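Local coordinates for uncharacterized protein (Bacteroides eggerthii DSM 20697, PDB 4ECO) that is of unknown function but, as a leucine-rich repeat protein with a long solenoid of parallel strands, probably binds another protein, at residues P321-L326 and L346-S351; N467-I472 and R496-T501; E583-N588 and I600-S605; Q146-D151 and S179-K184; Y32-E37 and P98-Q103. All coordinates share one frame; numbering follows the deposited sequence.

Contact 1: P321-L326 and L346-S351; sequences PVETSL and LPAFGS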
# COMPACT_ATOMS: atom_id res chain seq x y z
N PRO A 321 7.87 -1.89 -19.64
CA PRO A 321 8.79 -1.68 -20.78
C PRO A 321 9.95 -2.71 -20.77
O PRO A 321 10.20 -3.37 -19.74
CB PRO A 321 9.32 -0.27 -20.53
CG PRO A 321 8.27 0.38 -19.70
CD PRO A 321 7.86 -0.69 -18.77
N VAL A 322 10.65 -2.83 -21.91
CA VAL A 322 11.80 -3.73 -22.14
C VAL A 322 12.87 -3.55 -21.02
O VAL A 322 13.08 -2.41 -20.56
CB VAL A 322 12.38 -3.46 -23.54
CG1 VAL A 322 13.63 -4.29 -23.82
CG2 VAL A 322 11.32 -3.70 -24.62
N GLU A 323 13.53 -4.68 -20.61
CA GLU A 323 14.58 -4.72 -19.57
C GLU A 323 15.64 -3.62 -19.79
O GLU A 323 15.99 -2.94 -18.83
CB GLU A 323 15.27 -6.10 -19.51
CG GLU A 323 14.34 -7.27 -19.19
CD GLU A 323 14.94 -8.43 -18.41
OE1 GLU A 323 16.16 -8.41 -18.13
OE2 GLU A 323 14.17 -9.34 -18.04
N THR A 324 16.13 -3.45 -21.05
CA THR A 324 17.18 -2.48 -21.43
C THR A 324 16.75 -1.01 -21.14
O THR A 324 17.61 -0.14 -20.93
CB THR A 324 17.59 -2.65 -22.91
OG1 THR A 324 16.54 -2.19 -23.75
CG2 THR A 324 17.95 -4.08 -23.28
N SER A 325 15.44 -0.73 -21.16
CA SER A 325 14.90 0.59 -20.88
C SER A 325 14.76 0.76 -19.38
O SER A 325 15.13 1.81 -18.85
CB SER A 325 13.57 0.80 -21.59
OG SER A 325 13.75 0.92 -23.00
N LEU A 326 14.27 -0.29 -18.68
CA LEU A 326 14.10 -0.33 -17.22
C LEU A 326 15.44 -0.13 -16.50
O LEU A 326 15.50 0.62 -15.53
CB LEU A 326 13.44 -1.65 -16.77
CG LEU A 326 11.98 -1.93 -17.17
CD1 LEU A 326 11.45 -3.14 -16.44
CD2 LEU A 326 11.09 -0.77 -16.84
N LEU A 346 7.47 -11.02 -15.65
CA LEU A 346 7.71 -9.58 -15.72
C LEU A 346 9.09 -9.23 -16.24
O LEU A 346 10.06 -9.88 -15.83
CB LEU A 346 7.56 -8.91 -14.34
CG LEU A 346 6.18 -8.51 -13.86
CD1 LEU A 346 6.29 -7.82 -12.52
CD2 LEU A 346 5.50 -7.59 -14.85
N PRO A 347 9.26 -8.16 -17.05
CA PRO A 347 10.63 -7.72 -17.40
C PRO A 347 11.38 -7.28 -16.13
O PRO A 347 10.72 -6.86 -15.16
CB PRO A 347 10.39 -6.57 -18.39
CG PRO A 347 8.94 -6.71 -18.83
CD PRO A 347 8.24 -7.25 -17.63
N ALA A 348 12.72 -7.44 -16.08
CA ALA A 348 13.51 -7.11 -14.87
C ALA A 348 14.25 -5.77 -14.96
O ALA A 348 14.69 -5.38 -16.04
CB ALA A 348 14.52 -8.21 -14.61
N PHE A 349 14.41 -5.08 -13.81
CA PHE A 349 15.18 -3.82 -13.71
C PHE A 349 16.69 -4.09 -13.50
O PHE A 349 17.54 -3.34 -14.00
CB PHE A 349 14.67 -2.97 -12.53
CG PHE A 349 13.26 -2.44 -12.64
CD1 PHE A 349 13.01 -1.21 -13.23
CD2 PHE A 349 12.19 -3.16 -12.14
CE1 PHE A 349 11.71 -0.72 -13.34
CE2 PHE A 349 10.88 -2.69 -12.26
CZ PHE A 349 10.65 -1.47 -12.86
N GLY A 350 16.97 -5.13 -12.71
CA GLY A 350 18.31 -5.54 -12.30
C GLY A 350 18.52 -5.28 -10.83
O GLY A 350 17.83 -4.45 -10.24
N SER A 351 19.48 -6.02 -10.21
CA SER A 351 19.85 -5.92 -8.79
C SER A 351 20.33 -4.51 -8.41
O SER A 351 20.16 -4.09 -7.27
CB SER A 351 20.97 -6.90 -8.45
OG SER A 351 20.94 -8.10 -9.21
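L326 sets its CD1 methyl over the centre of the F349 ring, 3.9 Å from the ring centroid and 9° off the normal: a CH-pi contact on one face. The other methyl of the fork, CD2 of L326, meets the ring atom CE1 of F349 at 3.6 Å, and CB of L326 comes equally near CD1 of F349. With CG of L326 anti to its carbonyl carbon (chi1 -67°), that atom lies 4.0 Å from CE1 of F349, and the two side chains cross obliquely. CD1 of L326 is also 4.1 Å from CB of P347, whose ring rests by CB against the carbonyl O of P321, at 3.5 Å. The polar link is A348 N to E323 OE2, 3.1 Å long with an N-H...O angle of 153°; the N-H meets the carboxylate from above its plane. E323 is modelled in two conformers, so this bond is doubtful.

A second shell holds these groups. F372 meets F349 edge-to-face, and W295 of helix 288-300 touches both F349 and P321. V322 sits at the N-cap of helix 323-326; its O takes the N-H groups of S325 and L326, while its N binds Q296 OE1. S325 OG is tied to D300 OD1. The contact thus joins the short helix after strand 309-311 to the loop between strands 334-336 and 354-359, successive non-strand portions of the leucine-rich repeat solenoid. Its chemistry is mainly apolar, a buried meeting of L326, P347 and F349, with one doubtful carboxylate bond from the partly exposed E323.

Contact 2: N467-I472 and R496-T501; sequences NMLTEI and RFNKLT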
# COMPACT_ATOMS: atom_id res chain seq x y z
N ASN A 467 -4.55 -23.29 2.43
CA ASN A 467 -3.65 -24.02 1.55
C ASN A 467 -4.07 -25.49 1.47
O ASN A 467 -5.23 -25.80 1.74
CB ASN A 467 -2.21 -23.83 1.99
CG ASN A 467 -1.67 -22.56 1.43
OD1 ASN A 467 -1.51 -22.42 0.23
ND2 ASN A 467 -1.43 -21.58 2.28
N MSE A 468 -3.15 -26.38 1.08
CA MSE A 468 -3.42 -27.79 0.81
C MSE A 468 -2.67 -28.74 1.72
O MSE A 468 -2.60 -29.94 1.41
CB MSE A 468 -3.03 -28.12 -0.64
CG MSE A 468 -3.76 -27.30 -1.69
SE MSE A 468 -5.68 -27.58 -1.54
CE MSE A 468 -6.25 -25.73 -2.32
N LEU A 469 -2.12 -28.23 2.82
CA LEU A 469 -1.36 -29.05 3.76
C LEU A 469 -2.25 -30.12 4.39
O LEU A 469 -3.41 -29.86 4.70
CB LEU A 469 -0.69 -28.18 4.83
CG LEU A 469 0.30 -27.14 4.29
CD1 LEU A 469 0.45 -25.99 5.25
CD2 LEU A 469 1.64 -27.76 3.91
N THR A 470 -1.72 -31.36 4.49
CA THR A 470 -2.39 -32.52 5.07
C THR A 470 -1.63 -32.97 6.31
O THR A 470 -2.21 -33.59 7.21
CB THR A 470 -2.55 -33.65 4.06
OG1 THR A 470 -1.32 -33.84 3.36
CG2 THR A 470 -3.66 -33.37 3.07
N GLU A 471 -0.31 -32.65 6.37
CA GLU A 471 0.53 -32.93 7.53
C GLU A 471 1.87 -32.18 7.42
O GLU A 471 2.37 -31.94 6.32
CB GLU A 471 0.77 -34.44 7.76
CG GLU A 471 1.47 -35.18 6.64
CD GLU A 471 1.59 -36.66 6.91
OE1 GLU A 471 2.16 -37.04 7.97
OE2 GLU A 471 1.13 -37.44 6.04
N ILE A 472 2.42 -31.78 8.61
CA ILE A 472 3.72 -31.13 8.78
C ILE A 472 4.58 -32.23 9.42
O ILE A 472 4.58 -32.39 10.66
CB ILE A 472 3.71 -29.78 9.57
CG1 ILE A 472 2.44 -28.90 9.37
CG2 ILE A 472 5.02 -29.02 9.37
CD1 ILE A 472 2.28 -28.16 8.10
N ARG A 496 -4.83 -22.16 9.64
CA ARG A 496 -6.27 -22.31 9.42
C ARG A 496 -6.57 -22.72 7.99
O ARG A 496 -5.79 -22.42 7.07
CB ARG A 496 -7.04 -21.01 9.72
CG ARG A 496 -7.13 -20.55 11.17
CD ARG A 496 -7.66 -19.13 11.20
NE ARG A 496 -6.77 -18.25 10.41
CZ ARG A 496 -7.14 -17.14 9.80
NH1 ARG A 496 -8.39 -16.70 9.88
NH2 ARG A 496 -6.25 -16.43 9.12
N PHE A 497 -7.72 -23.37 7.79
CA PHE A 497 -8.22 -23.75 6.47
C PHE A 497 -7.21 -24.52 5.68
O PHE A 497 -6.76 -24.08 4.62
CB PHE A 497 -8.68 -22.52 5.66
CG PHE A 497 -9.78 -21.79 6.36
CD1 PHE A 497 -11.09 -22.25 6.30
CD2 PHE A 497 -9.50 -20.67 7.14
CE1 PHE A 497 -12.11 -21.60 6.98
CE2 PHE A 497 -10.52 -20.01 7.83
CZ PHE A 497 -11.82 -20.48 7.75
N ASN A 498 -6.89 -25.70 6.20
CA ASN A 498 -6.05 -26.69 5.55
C ASN A 498 -6.76 -28.02 5.75
O ASN A 498 -7.95 -28.03 6.10
CB ASN A 498 -4.60 -26.65 6.07
CG ASN A 498 -3.73 -25.67 5.34
OD1 ASN A 498 -3.16 -25.98 4.31
ND2 ASN A 498 -3.59 -24.48 5.87
N LYS A 499 -6.06 -29.13 5.53
CA LYS A 499 -6.67 -30.43 5.70
C LYS A 499 -5.74 -31.26 6.58
O LYS A 499 -5.58 -32.46 6.36
CB LYS A 499 -6.95 -31.06 4.32
CG LYS A 499 -8.13 -30.42 3.59
CD LYS A 499 -8.18 -30.82 2.15
CE LYS A 499 -9.40 -30.28 1.44
NZ LYS A 499 -9.42 -30.66 -0.01
N LEU A 500 -5.14 -30.59 7.61
CA LEU A 500 -4.15 -31.16 8.52
C LEU A 500 -4.74 -32.20 9.46
O LEU A 500 -5.73 -31.94 10.12
CB LEU A 500 -3.48 -30.07 9.36
CG LEU A 500 -2.52 -29.10 8.64
CD1 LEU A 500 -2.21 -27.91 9.50
CD2 LEU A 500 -1.22 -29.79 8.27
N THR A 501 -4.07 -33.36 9.55
CA THR A 501 -4.41 -34.48 10.46
C THR A 501 -3.28 -34.74 11.43
O THR A 501 -3.51 -35.35 12.48
CB THR A 501 -4.72 -35.77 9.70
OG1 THR A 501 -3.68 -36.00 8.75
CG2 THR A 501 -6.08 -35.74 9.00
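The carboxamide of N498 points its OD1 at L469 N, 2.9 Å away, which lies in the amide plane on a lone pair. At the nitrogen edge, ND2 of N498 binds the carbonyl O of L464 and of L495, with a weak further bond to R496 O. This is the asparagine of the leucine-rich repeat consensus, whose side chain ties the turn after one strand to the preceding repeat; N467 does the same work one repeat earlier, with OD1 on I445 N and ND2 on L464 O and L440 O. The F497 ring stacks on Y522 of the following repeat. N498 CG is anti to its carbonyl carbon (chi1 -87°), and the side chain runs beside that of L469, pointing the same way. An alanine in place of N498 would probably leave L469 N without its acceptor and L464 O without this donor, freeing the turn to shift against its neighbour.

Backbone bonds run alongside: N467 N to F497 O at 3.2 Å, and K499 N to L469 O at 2.9 Å. Inside, L500 CD2 packs 3.8 Å from L469 CB and 3.9 Å from I472 CD1, while L500 N is bound by N523 OD1. At the far end T470 O takes two donors of T501, N at 3.0 Å and OG1 at 3.2 Å, which reach it from opposite faces of its carbonyl plane.

Contact 3: E583-N588 and I600-S605; sequences EKITPN and ISIDLS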
# COMPACT_ATOMS: atom_id res chain seq x y z
N GLU A 583 -9.83 -32.53 33.78
CA GLU A 583 -9.26 -31.41 34.56
C GLU A 583 -10.25 -30.26 34.71
O GLU A 583 -10.98 -29.94 33.76
CB GLU A 583 -7.96 -30.88 33.90
CG GLU A 583 -8.10 -30.39 32.45
CD GLU A 583 -6.81 -30.19 31.68
OE1 GLU A 583 -5.76 -29.94 32.32
OE2 GLU A 583 -6.85 -30.26 30.44
N LYS A 584 -10.28 -29.64 35.89
CA LYS A 584 -11.07 -28.44 36.14
C LYS A 584 -10.41 -27.28 35.40
O LYS A 584 -9.18 -27.17 35.44
CB LYS A 584 -11.19 -28.14 37.64
CG LYS A 584 -12.20 -29.01 38.36
CD LYS A 584 -12.26 -28.59 39.81
CE LYS A 584 -13.05 -29.54 40.68
NZ LYS A 584 -12.83 -29.25 42.12
N ILE A 585 -11.19 -26.46 34.69
CA ILE A 585 -10.63 -25.33 33.96
C ILE A 585 -10.10 -24.33 34.97
O ILE A 585 -10.72 -24.10 36.01
CB ILE A 585 -11.64 -24.68 32.96
CG1 ILE A 585 -12.21 -25.75 32.00
CG2 ILE A 585 -11.04 -23.47 32.20
CD1 ILE A 585 -11.18 -26.51 31.11
N THR A 586 -8.90 -23.81 34.69
CA THR A 586 -8.17 -22.87 35.53
C THR A 586 -8.48 -21.42 35.11
O THR A 586 -8.66 -21.15 33.92
CB THR A 586 -6.68 -23.19 35.43
OG1 THR A 586 -6.25 -23.13 34.06
CG2 THR A 586 -6.35 -24.53 36.03
N PRO A 587 -8.51 -20.46 36.07
CA PRO A 587 -8.83 -19.06 35.71
C PRO A 587 -7.84 -18.37 34.75
O PRO A 587 -8.24 -17.38 34.12
CB PRO A 587 -8.84 -18.32 37.04
CG PRO A 587 -8.27 -19.23 38.04
CD PRO A 587 -8.37 -20.62 37.52
N ASN A 588 -6.60 -18.89 34.61
CA ASN A 588 -5.61 -18.29 33.72
C ASN A 588 -6.06 -18.43 32.27
O ASN A 588 -5.72 -17.55 31.46
CB ASN A 588 -4.21 -18.87 33.91
CG ASN A 588 -3.11 -18.06 33.21
OD1 ASN A 588 -3.01 -16.82 33.33
ND2 ASN A 588 -2.24 -18.75 32.47
N ILE A 600 -20.09 -32.38 25.31
CA ILE A 600 -19.04 -32.00 26.25
C ILE A 600 -19.52 -32.24 27.70
O ILE A 600 -20.72 -32.23 27.96
CB ILE A 600 -18.55 -30.52 26.03
CG1 ILE A 600 -17.12 -30.30 26.57
CG2 ILE A 600 -19.54 -29.49 26.58
CD1 ILE A 600 -16.41 -29.02 26.15
N SER A 601 -18.56 -32.50 28.59
CA SER A 601 -18.74 -32.67 30.04
C SER A 601 -17.53 -32.00 30.67
O SER A 601 -16.42 -32.55 30.64
CB SER A 601 -18.89 -34.14 30.41
OG SER A 601 -19.37 -34.29 31.74
N ILE A 602 -17.73 -30.72 31.11
CA ILE A 602 -16.69 -29.82 31.63
C ILE A 602 -17.13 -29.20 32.98
O ILE A 602 -18.29 -28.83 33.17
CB ILE A 602 -16.38 -28.74 30.55
CG1 ILE A 602 -15.06 -27.99 30.81
CG2 ILE A 602 -17.57 -27.81 30.24
CD1 ILE A 602 -14.45 -27.30 29.54
N ASP A 603 -16.16 -29.10 33.92
CA ASP A 603 -16.29 -28.53 35.26
C ASP A 603 -15.64 -27.13 35.27
O ASP A 603 -14.42 -27.01 35.19
CB ASP A 603 -15.63 -29.47 36.29
CG ASP A 603 -15.89 -29.12 37.75
OD1 ASP A 603 -16.15 -27.94 38.04
OD2 ASP A 603 -15.79 -30.04 38.61
N LEU A 604 -16.46 -26.09 35.40
CA LEU A 604 -16.00 -24.70 35.40
C LEU A 604 -16.06 -24.06 36.81
O LEU A 604 -16.16 -22.83 36.94
CB LEU A 604 -16.84 -23.88 34.41
CG LEU A 604 -16.80 -24.30 32.94
CD1 LEU A 604 -17.60 -23.34 32.10
CD2 LEU A 604 -15.41 -24.32 32.41
N SER A 605 -15.95 -24.91 37.86
CA SER A 605 -16.01 -24.50 39.27
C SER A 605 -15.08 -23.37 39.63
O SER A 605 -15.50 -22.46 40.34
CB SER A 605 -15.67 -25.66 40.18
OG SER A 605 -16.69 -26.64 40.11
O HOH W 1 -13.57 -30.37 33.54
O HOH W 2 -13.01 -25.10 36.82
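CG1 of I585 touches two aliphatic tips, 3.7 Å from I602 CD1 and 3.5 Å from L604 CD2. The I585 side chain runs beside that of L604 but crosses that of I602. In I602 it is the backbone N that CG1 opposes (chi1 -164°), and the chain beyond extends to put CD1 on I585. W558 and Y616 also touch I585, and I626 lies against I602 and L604.

The contact belongs to the C-terminal end of the leucine-rich repeat solenoid, where strand 601-603 pairs in parallel with strand 625-627. D603 ends this strand in an Asx turn: its CG is anti to the backbone N (chi1 -170°), beside the carbonyl carbon, where OD1 accepts S605 N at 3.0 Å. K584, extended beyond CG, lies alongside D603: CE is 3.5 Å from OD2 of D603, but NZ is 4.7 Å from the same oxygen. An alanine in place of D603 would probably leave S605 N without its turn acceptor and take this carboxylate away from K584. Between the backbones I585 N makes a weak bond to D603 O, 3.3 Å long. One water links E583 O to D603 N; another donates to both I585 O and D603 O.

Contact 4: Q146-D151 and S179-K184; sequences QKTFVD and SRITLK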
# COMPACT_ATOMS: atom_id res chain seq x y z
N GLN A 146 1.10 6.94 -1.06
CA GLN A 146 1.54 5.66 -0.52
C GLN A 146 0.77 5.30 0.75
O GLN A 146 0.17 4.22 0.79
CB GLN A 146 3.06 5.70 -0.25
CG GLN A 146 3.69 4.38 0.22
CD GLN A 146 3.64 3.26 -0.79
OE1 GLN A 146 3.56 3.47 -2.00
NE2 GLN A 146 3.69 2.04 -0.29
N LYS A 147 0.73 6.20 1.76
CA LYS A 147 0.03 5.92 3.01
C LYS A 147 -1.47 5.77 2.79
O LYS A 147 -2.09 4.97 3.48
CB LYS A 147 0.31 6.95 4.13
CG LYS A 147 0.04 8.43 3.82
CD LYS A 147 0.15 9.33 5.08
CE LYS A 147 0.27 10.83 4.81
NZ LYS A 147 1.65 11.26 4.40
N THR A 148 -2.04 6.49 1.81
CA THR A 148 -3.49 6.51 1.58
C THR A 148 -4.01 5.30 0.78
O THR A 148 -5.06 4.76 1.16
CB THR A 148 -3.91 7.79 0.84
OG1 THR A 148 -3.30 8.89 1.49
CG2 THR A 148 -5.44 8.01 0.83
N PHE A 149 -3.32 4.94 -0.32
CA PHE A 149 -3.83 3.91 -1.21
C PHE A 149 -2.96 2.66 -1.36
O PHE A 149 -3.43 1.71 -2.03
CB PHE A 149 -3.99 4.50 -2.61
CG PHE A 149 -4.92 5.69 -2.70
CD1 PHE A 149 -6.30 5.52 -2.68
CD2 PHE A 149 -4.41 6.98 -2.79
CE1 PHE A 149 -7.16 6.61 -2.76
CE2 PHE A 149 -5.26 8.07 -2.90
CZ PHE A 149 -6.63 7.88 -2.88
N VAL A 150 -1.71 2.64 -0.83
CA VAL A 150 -0.81 1.52 -1.12
C VAL A 150 -0.38 0.74 0.15
O VAL A 150 -0.43 -0.50 0.16
CB VAL A 150 0.44 2.01 -1.92
CG1 VAL A 150 1.26 0.85 -2.43
CG2 VAL A 150 0.06 2.93 -3.07
N ASP A 151 0.08 1.45 1.19
CA ASP A 151 0.55 0.82 2.43
C ASP A 151 -0.52 -0.01 3.09
O ASP A 151 -1.68 0.41 3.17
CB ASP A 151 1.04 1.86 3.44
CG ASP A 151 2.42 2.39 3.16
OD1 ASP A 151 3.18 1.72 2.39
OD2 ASP A 151 2.77 3.45 3.72
N SER A 179 -6.29 1.00 7.29
CA SER A 179 -6.58 2.40 6.97
C SER A 179 -6.54 2.66 5.45
O SER A 179 -6.98 3.73 5.01
CB SER A 179 -5.57 3.31 7.68
OG SER A 179 -4.25 2.81 7.54
N ARG A 180 -6.00 1.70 4.66
CA ARG A 180 -5.82 1.84 3.22
C ARG A 180 -7.16 1.94 2.52
O ARG A 180 -8.06 1.13 2.77
CB ARG A 180 -4.98 0.68 2.63
CG ARG A 180 -4.76 0.75 1.12
CD ARG A 180 -3.80 -0.29 0.58
NE ARG A 180 -4.26 -1.66 0.78
CZ ARG A 180 -5.13 -2.30 0.01
NH1 ARG A 180 -5.66 -1.70 -1.05
NH2 ARG A 180 -5.48 -3.55 0.30
N ILE A 181 -7.28 2.97 1.64
CA ILE A 181 -8.46 3.24 0.83
C ILE A 181 -8.33 2.49 -0.48
O ILE A 181 -7.27 2.47 -1.10
CB ILE A 181 -8.65 4.77 0.58
CG1 ILE A 181 -8.66 5.61 1.87
CG2 ILE A 181 -9.83 5.11 -0.34
CD1 ILE A 181 -9.67 5.21 2.95
N THR A 182 -9.45 1.88 -0.91
CA THR A 182 -9.58 1.24 -2.20
C THR A 182 -10.61 2.04 -2.96
O THR A 182 -11.72 2.25 -2.46
CB THR A 182 -9.92 -0.25 -2.11
OG1 THR A 182 -8.94 -0.92 -1.29
CG2 THR A 182 -10.02 -0.92 -3.50
N LEU A 183 -10.24 2.51 -4.15
CA LEU A 183 -11.19 3.27 -4.95
C LEU A 183 -12.32 2.39 -5.46
O LEU A 183 -12.09 1.27 -5.93
CB LEU A 183 -10.53 3.94 -6.16
CG LEU A 183 -9.67 5.14 -5.95
CD1 LEU A 183 -9.43 5.79 -7.26
CD2 LEU A 183 -10.31 6.15 -5.02
N LYS A 184 -13.52 2.94 -5.39
CA LYS A 184 -14.73 2.35 -5.95
C LYS A 184 -14.74 2.76 -7.43
O LYS A 184 -14.37 3.90 -7.73
CB LYS A 184 -15.97 2.84 -5.16
CG LYS A 184 -15.86 2.60 -3.66
CD LYS A 184 -17.03 3.16 -2.86
CE LYS A 184 -16.90 2.81 -1.39
NZ LYS A 184 -18.18 2.99 -0.65
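R180 rests its aliphatic chain on the carbonyl oxygens of F149, V150 and D151. CB lies 3.4 Å from D151 O. CG, anti to the backbone N (chi1 179°), is 3.6 Å from F149 O, and CD touches two carbonyls, F149 O at 3.3 Å and V150 O at 3.4 Å. The chain then bends at chi3 (62°). NE is 4.0 Å from V150 O and makes no bond across the contact, and the guanidinium, with F149 O and D151 O near its plane, makes a cation-pi contact with Y152.

The next residue gives the hydrogen bond of the pair: I181 N to T148 O, 2.9 Å and nearly straight at 173°. Beyond it F149 CE1 meets I181 CG2 and L183 CD2, each 3.9 Å away, and I181 O lies at the ring edge. Y257 of strand 253-257 touches both F149 and L183, while V150 reaches E336 and N359, which places helix 144-149 against strands of the repeat array. The carbonyls thus lie against the aliphatic part of R180, and any attraction from its more distant guanidinium is probably modest; the one direct polar tie is I181 N to T148 O.

Contact 5: Y32-E37 and P98-Q103; sequences YLALKE and PDAIGQ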
# COMPACT_ATOMS: atom_id res chain seq x y z
N TYR A 32 -1.39 39.58 -9.65
CA TYR A 32 -2.76 39.65 -9.17
C TYR A 32 -3.73 39.82 -10.36
O TYR A 32 -4.82 39.25 -10.34
CB TYR A 32 -2.91 40.78 -8.17
CG TYR A 32 -2.08 40.69 -6.90
CD1 TYR A 32 -1.47 39.49 -6.52
CD2 TYR A 32 -1.96 41.77 -6.04
CE1 TYR A 32 -0.67 39.41 -5.38
CE2 TYR A 32 -1.21 41.69 -4.87
CZ TYR A 32 -0.57 40.51 -4.54
OH TYR A 32 0.13 40.46 -3.36
N LEU A 33 -3.31 40.55 -11.40
CA LEU A 33 -4.13 40.68 -12.60
C LEU A 33 -4.19 39.33 -13.32
O LEU A 33 -5.23 39.00 -13.91
CB LEU A 33 -3.60 41.78 -13.52
CG LEU A 33 -3.46 43.16 -12.89
CD1 LEU A 33 -2.70 44.09 -13.81
CD2 LEU A 33 -4.80 43.75 -12.51
N ALA A 34 -3.10 38.52 -13.20
CA ALA A 34 -3.01 37.15 -13.72
C ALA A 34 -3.95 36.24 -12.91
O ALA A 34 -4.75 35.52 -13.51
CB ALA A 34 -1.58 36.64 -13.67
N LEU A 35 -3.91 36.34 -11.55
CA LEU A 35 -4.81 35.57 -10.68
C LEU A 35 -6.27 35.79 -11.04
O LEU A 35 -7.00 34.81 -11.20
CB LEU A 35 -4.62 35.93 -9.20
CG LEU A 35 -3.40 35.35 -8.49
CD1 LEU A 35 -3.41 35.75 -7.03
CD2 LEU A 35 -3.36 33.84 -8.61
N LYS A 36 -6.68 37.06 -11.21
CA LYS A 36 -8.06 37.43 -11.56
C LYS A 36 -8.42 36.90 -12.98
O LYS A 36 -9.52 36.37 -13.18
CB LYS A 36 -8.23 38.95 -11.45
CG LYS A 36 -9.54 39.54 -11.98
CD LYS A 36 -10.80 39.16 -11.24
CE LYS A 36 -11.96 39.82 -11.96
NZ LYS A 36 -13.27 39.42 -11.39
N GLU A 37 -7.47 36.98 -13.92
CA GLU A 37 -7.70 36.50 -15.27
C GLU A 37 -7.86 34.95 -15.27
O GLU A 37 -8.72 34.41 -15.98
CB GLU A 37 -6.57 36.97 -16.19
CG GLU A 37 -6.98 37.02 -17.65
CD GLU A 37 -6.10 37.87 -18.55
OE1 GLU A 37 -5.75 39.01 -18.15
OE2 GLU A 37 -5.79 37.41 -19.67
N PRO A 98 -5.54 29.98 -18.69
CA PRO A 98 -5.05 30.94 -19.69
C PRO A 98 -3.54 31.14 -19.65
O PRO A 98 -2.89 30.74 -18.69
CB PRO A 98 -5.79 32.23 -19.32
CG PRO A 98 -6.07 32.14 -17.88
CD PRO A 98 -6.18 30.67 -17.54
N ASP A 99 -3.00 31.82 -20.68
CA ASP A 99 -1.58 32.10 -20.85
C ASP A 99 -1.07 33.04 -19.77
O ASP A 99 0.14 33.16 -19.59
CB ASP A 99 -1.33 32.71 -22.25
CG ASP A 99 -1.92 31.87 -23.37
OD1 ASP A 99 -1.64 30.65 -23.42
OD2 ASP A 99 -2.72 32.41 -24.14
N ALA A 100 -2.00 33.68 -19.02
CA ALA A 100 -1.73 34.59 -17.91
C ALA A 100 -0.94 33.88 -16.77
O ALA A 100 -0.24 34.55 -16.00
CB ALA A 100 -3.04 35.15 -17.36
N ILE A 101 -1.01 32.54 -16.71
CA ILE A 101 -0.35 31.70 -15.71
C ILE A 101 1.17 31.96 -15.73
O ILE A 101 1.78 32.01 -14.65
CB ILE A 101 -0.72 30.19 -15.91
CG1 ILE A 101 -0.27 29.30 -14.74
CG2 ILE A 101 -0.32 29.61 -17.26
CD1 ILE A 101 -1.33 29.05 -13.72
N GLY A 102 1.74 32.22 -16.92
CA GLY A 102 3.16 32.49 -17.16
C GLY A 102 3.73 33.72 -16.47
O GLY A 102 4.95 33.86 -16.37
N GLN A 103 2.86 34.60 -15.96
CA GLN A 103 3.23 35.81 -15.23
C GLN A 103 3.77 35.47 -13.84
O GLN A 103 4.70 36.13 -13.35
CB GLN A 103 1.99 36.75 -15.12
CG GLN A 103 2.15 38.00 -14.24
CD GLN A 103 3.40 38.81 -14.49
OE1 GLN A 103 3.81 39.07 -15.64
NE2 GLN A 103 4.03 39.21 -13.41
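A34 and A100 bring their helical backbones together, their CA atoms 5.1 Å apart. The apolar contacts come first. CB of A34 is 4.2 Å from CB of A100, and it also touches the aliphatic start of Q103, with CB of Q103 at 3.9 Å. One turn on, E37 points the same way and offers its CB, 4.1 Å from CB of A100. The methyl of A100 therefore sits near CB of both A34 and E37. The ring of P98 rests on I38 and A41 of helix 27-41.

Next come carbon-to-oxygen approaches: the nearest pair of the contact is A34 CB and A100 O, 3.4 Å apart. That same oxygen accepts Q103 N within its own 3-10 turn, as P98 O does I101 N. CG of P98 lies 4.0 Å from the carbonyl O of E37.

The polar links run past the two segments. CG of Q103 is anti to its backbone N (chi1 173°) and the chain bends beyond it; its NE2 binds E27 OE1 and D31 OD1 and its OE1 binds K30 NZ. D99 turns elsewhere, to S199, E228, N229 and S232. Y234 of helix 233-238 touches both E37 and A100.

The contact seats helix 27-41, at the N-terminal end of the repeat array, on the 3-10 turn that leads from strand 96-97 to strand 109-111. Small residues at the meeting point permit this close approach; with no hydrogen bond between the two segments, the polar tie to helix 27-41 is made by the Q103 carboxamide with E27, K30 and D31.

Along the chain the contacts follow one another in the order 5, 4, 1, 2, 3, each closing before the next opens, and they sample the repeat array from one end to the other: the centres of contacts 5 and 3 lie about 80 Å apart, on opposite sides of the chain's centre. Contact 4 sits about 6 Å from the chain's centre, and the centres of contacts 1, 2 and 5 lie about 27, 33 and 36 Å from that of contact 4. Contacts 2 and 3, their centres about 29 Å apart, lie on the same side of the chain's centre. None touches another. The sodium ion is bound by E117 and S192, which belong to none of the five.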